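Local coordinates for protein Ara h 8 allergen isoform (Arachis hypogaea, PDB 6V8M) that probably binds small hydrophobic plant ligands as a pathogenesis-related PR-10 protein of the Bet v 1 family, and binds 8-anilino-1-naphthalene sulfonate, at residues K21-D26 with K144-Y149. Numbering follows the deposited sequence.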
ATOM      1  N   LYS A  21      -3.567   3.412 -12.707  1.00 33.52           N
ATOM      2  CA  LYS A  21      -4.573   2.400 -13.109  1.00 34.47           C
ATOM      3  C   LYS A  21      -4.135   1.027 -12.582  1.00 33.76           C
ATOM      4  O   LYS A  21      -4.971   0.292 -12.045  1.00 33.30           O
ATOM      5  CB  LYS A  21      -4.742   2.375 -14.630  1.00 38.01           C
ATOM      6  CG  LYS A  21      -5.815   1.403 -15.105  1.00 42.88           C
ATOM      7  CD  LYS A  21      -6.239   1.616 -16.533  1.00 48.41           C
ATOM      8  CE  LYS A  21      -7.303   0.629 -16.961  1.00 53.90           C
ATOM      9  NZ  LYS A  21      -6.707  -0.545 -17.644  1.00 57.49           N
ATOM     10  N   ALA A  22      -2.862   0.670 -12.757  1.00 30.99           N
ATOM     11  CA  ALA A  22      -2.352  -0.665 -12.356  1.00 31.68           C
ATOM     12  C   ALA A  22      -2.260  -0.769 -10.829  1.00 30.89           C
ATOM     13  O   ALA A  22      -2.667  -1.796 -10.283  1.00 34.48           O
ATOM     14  CB  ALA A  22      -1.036  -0.902 -13.023  1.00 31.51           C
ATOM     15  N   THR A  23      -1.680   0.224 -10.156  1.00 31.62           N
ATOM     16  CA  THR A  23      -1.383   0.124  -8.708  1.00 31.00           C
ATOM     17  C   THR A  23      -2.644   0.354  -7.866  1.00 32.60           C
ATOM     18  O   THR A  23      -2.739  -0.233  -6.772  1.00 34.10           O
ATOM     19  CB  THR A  23      -0.269   1.074  -8.274  1.00 30.97           C
ATOM     20  OG1 THR A  23      -0.603   2.425  -8.600  1.00 30.30           O
ATOM     21  CG2 THR A  23       1.047   0.731  -8.928  1.00 32.61           C
ATOM     22  N   VAL A  24      -3.575   1.183  -8.312  1.00 32.69           N
ATOM     23  CA  VAL A  24      -4.698   1.579  -7.428  1.00 33.03           C
ATOM     24  C   VAL A  24      -6.002   1.051  -8.016  1.00 35.42           C
ATOM     25  O   VAL A  24      -6.693   0.303  -7.321  1.00 38.03           O
ATOM     26  CB  VAL A  24      -4.714   3.100  -7.227  1.00 34.77           C
ATOM     27  CG1 VAL A  24      -5.938   3.526  -6.450  1.00 36.12           C
ATOM     28  CG2 VAL A  24      -3.435   3.560  -6.549  1.00 34.81           C
ATOM     29  N   VAL A  25      -6.336   1.420  -9.245  1.00 35.21           N
ATOM     30  CA  VAL A  25      -7.680   1.081  -9.799  1.00 36.87           C
ATOM     31  C   VAL A  25      -7.779  -0.443  -9.955  1.00 37.85           C
ATOM     32  O   VAL A  25      -8.794  -0.992  -9.517  1.00 36.62           O
ATOM     33  CB  VAL A  25      -7.960   1.853 -11.095  1.00 39.02           C
ATOM     34  CG1 VAL A  25      -9.319   1.528 -11.691  1.00 41.84           C
ATOM     35  CG2 VAL A  25      -7.829   3.353 -10.863  1.00 39.99           C
ATOM     36  N   ASP A  26      -6.728  -1.105 -10.447  1.00 36.98           N
ATOM     37  CA  ASP A  26      -6.684  -2.573 -10.696  1.00 39.71           C
ATOM     38  C   ASP A  26      -5.835  -3.296  -9.639  1.00 38.87           C
ATOM     39  O   ASP A  26      -5.620  -4.529  -9.771  1.00 39.04           O
ATOM     40  CB  ASP A  26      -6.124  -2.871 -12.091  1.00 40.67           C
ATOM     41  CG  ASP A  26      -6.991  -2.334 -13.228  1.00 46.10           C
ATOM     42  OD1 ASP A  26      -8.187  -2.064 -12.977  1.00 47.63           O
ATOM     43  OD2 ASP A  26      -6.470  -2.195 -14.362  1.00 51.56           O
ATOM     44  N   LYS A 144       6.481  -2.188  -6.881  1.00 31.98           N
ATOM     45  CA  LYS A 144       7.506  -2.482  -7.908  1.00 33.68           C
ATOM     46  C   LYS A 144       7.149  -3.751  -8.688  1.00 32.31           C
ATOM     47  O   LYS A 144       7.532  -3.855  -9.868  1.00 32.76           O
ATOM     48  CB  LYS A 144       8.896  -2.504  -7.286  1.00 35.53           C
ATOM     49  CG  LYS A 144       9.270  -1.117  -6.790  1.00 38.11           C
ATOM     50  CD  LYS A 144      10.544  -1.000  -6.065  1.00 41.84           C
ATOM     51  CE  LYS A 144      10.797   0.442  -5.656  1.00 44.94           C
ATOM     52  NZ  LYS A 144      11.280   1.237  -6.800  1.00 44.62           N
ATOM     53  N   ALA A 145       6.468  -4.711  -8.072  1.00 31.77           N
ATOM     54  CA  ALA A 145       5.984  -5.880  -8.839  1.00 33.55           C
ATOM     55  C   ALA A 145       4.935  -5.433  -9.863  1.00 34.10           C
ATOM     56  O   ALA A 145       4.970  -5.872 -11.037  1.00 32.99           O
ATOM     57  CB  ALA A 145       5.488  -6.942  -7.881  1.00 33.77           C
ATOM     58  N   ILE A 146       4.032  -4.533  -9.472  1.00 32.17           N
ATOM     59  CA  ILE A 146       3.011  -4.010 -10.413  1.00 34.07           C
ATOM     60  C   ILE A 146       3.706  -3.164 -11.482  1.00 32.57           C
ATOM     61  O   ILE A 146       3.360  -3.309 -12.673  1.00 32.85           O
ATOM     62  CB  ILE A 146       1.924  -3.250  -9.640  1.00 32.53           C
ATOM     63  CG1 ILE A 146       1.141  -4.217  -8.733  1.00 33.65           C
ATOM     64  CG2 ILE A 146       1.025  -2.561 -10.649  1.00 32.82           C
ATOM     65  CD1 ILE A 146       0.185  -3.574  -7.754  1.00 34.47           C
ATOM     66  N   GLU A 147       4.659  -2.327 -11.073  1.00 32.41           N
ATOM     67  CA  GLU A 147       5.399  -1.484 -12.040  1.00 34.85           C
ATOM     68  C   GLU A 147       6.081  -2.386 -13.085  1.00 35.64           C
ATOM     69  O   GLU A 147       6.009  -2.101 -14.287  1.00 35.87           O
ATOM     70  CB  GLU A 147       6.386  -0.603 -11.289  1.00 35.94           C
ATOM     71  CG  GLU A 147       7.271   0.212 -12.204  1.00 40.43           C
ATOM     72  CD  GLU A 147       8.498   0.720 -11.485  1.00 43.78           C
ATOM     73  OE1 GLU A 147       9.239  -0.124 -10.925  1.00 43.44           O
ATOM     74  OE2 GLU A 147       8.680   1.941 -11.455  1.00 44.01           O
ATOM     75  N   GLY A 148       6.711  -3.474 -12.658  1.00 36.05           N
ATOM     76  CA  GLY A 148       7.406  -4.396 -13.574  1.00 38.98           C
ATOM     77  C   GLY A 148       6.438  -5.059 -14.535  1.00 38.51           C
ATOM     78  O   GLY A 148       6.757  -5.203 -15.721  1.00 39.99           O
ATOM     79  N   TYR A 149       5.269  -5.430 -14.052  1.00 37.89           N
ATOM     80  CA  TYR A 149       4.215  -6.047 -14.879  1.00 39.24           C
ATOM     81  C   TYR A 149       3.787  -5.081 -15.989  1.00 38.56           C
ATOM     82  O   TYR A 149       3.649  -5.503 -17.151  1.00 40.77           O
ATOM     83  CB  TYR A 149       3.069  -6.486 -13.983  1.00 40.99           C
ATOM     84  CG  TYR A 149       1.851  -6.907 -14.738  1.00 45.37           C
ATOM     85  CD1 TYR A 149       1.731  -8.182 -15.242  1.00 50.66           C
ATOM     86  CD2 TYR A 149       0.811  -6.012 -14.922  1.00 47.51           C
ATOM     87  CE1 TYR A 149       0.585  -8.571 -15.918  1.00 54.64           C
ATOM     88  CE2 TYR A 149      -0.334  -6.379 -15.602  1.00 51.59           C
ATOM     89  CZ  TYR A 149      -0.449  -7.667 -16.090  1.00 54.35           C
ATOM     90  OH  TYR A 149      -1.574  -8.024 -16.775  1.00 62.93           O
TER
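I146 reaches out from the long helix 129-152 and meets two neighbouring residues of the short helix 16-25, A22 and T23. Its CB comes first, 4.1 Å from T23 CG2, and there the side chain forks. The CG2 branch does most of the touching: it lies 3.6 Å from A22 CB and 3.7 Å from T23 CG2, so one methyl meets the methyls of both residues. With CG1 set beside the backbone N (chi1 -66°), CG2 is anti to that N, which brings it against this pair. The longer branch is nearly extended through CG1 (chi2 171°) and carries CD1 to the T23 backbone, 4.1 Å from T23 CA. T31 and L34 of helix 27-34 also pack on I146.

The two branches of T23 go different ways. Its OG1 turns back onto its own helix and hydrogen-bonds the carbonyl of L19, while CG2 meets I146; the T23 side chain also touches F143. A22 also touches V150, one turn beyond I146 on the long helix. No hydrogen bond or salt bridge joins the two segments; van der Waals packing of aliphatic groups joins them, with the CA atoms of T23 and I146 6.3 Å apart. Helix 16-25 ends here in a wider pi-type turn, where D26 N bonds K21 O at 2.8 Å, before helix 27-34 begins. The two short helices meeting the long C-terminal helix, beside a curved seven-stranded antiparallel sheet, are characteristic of the Bet v 1 fold.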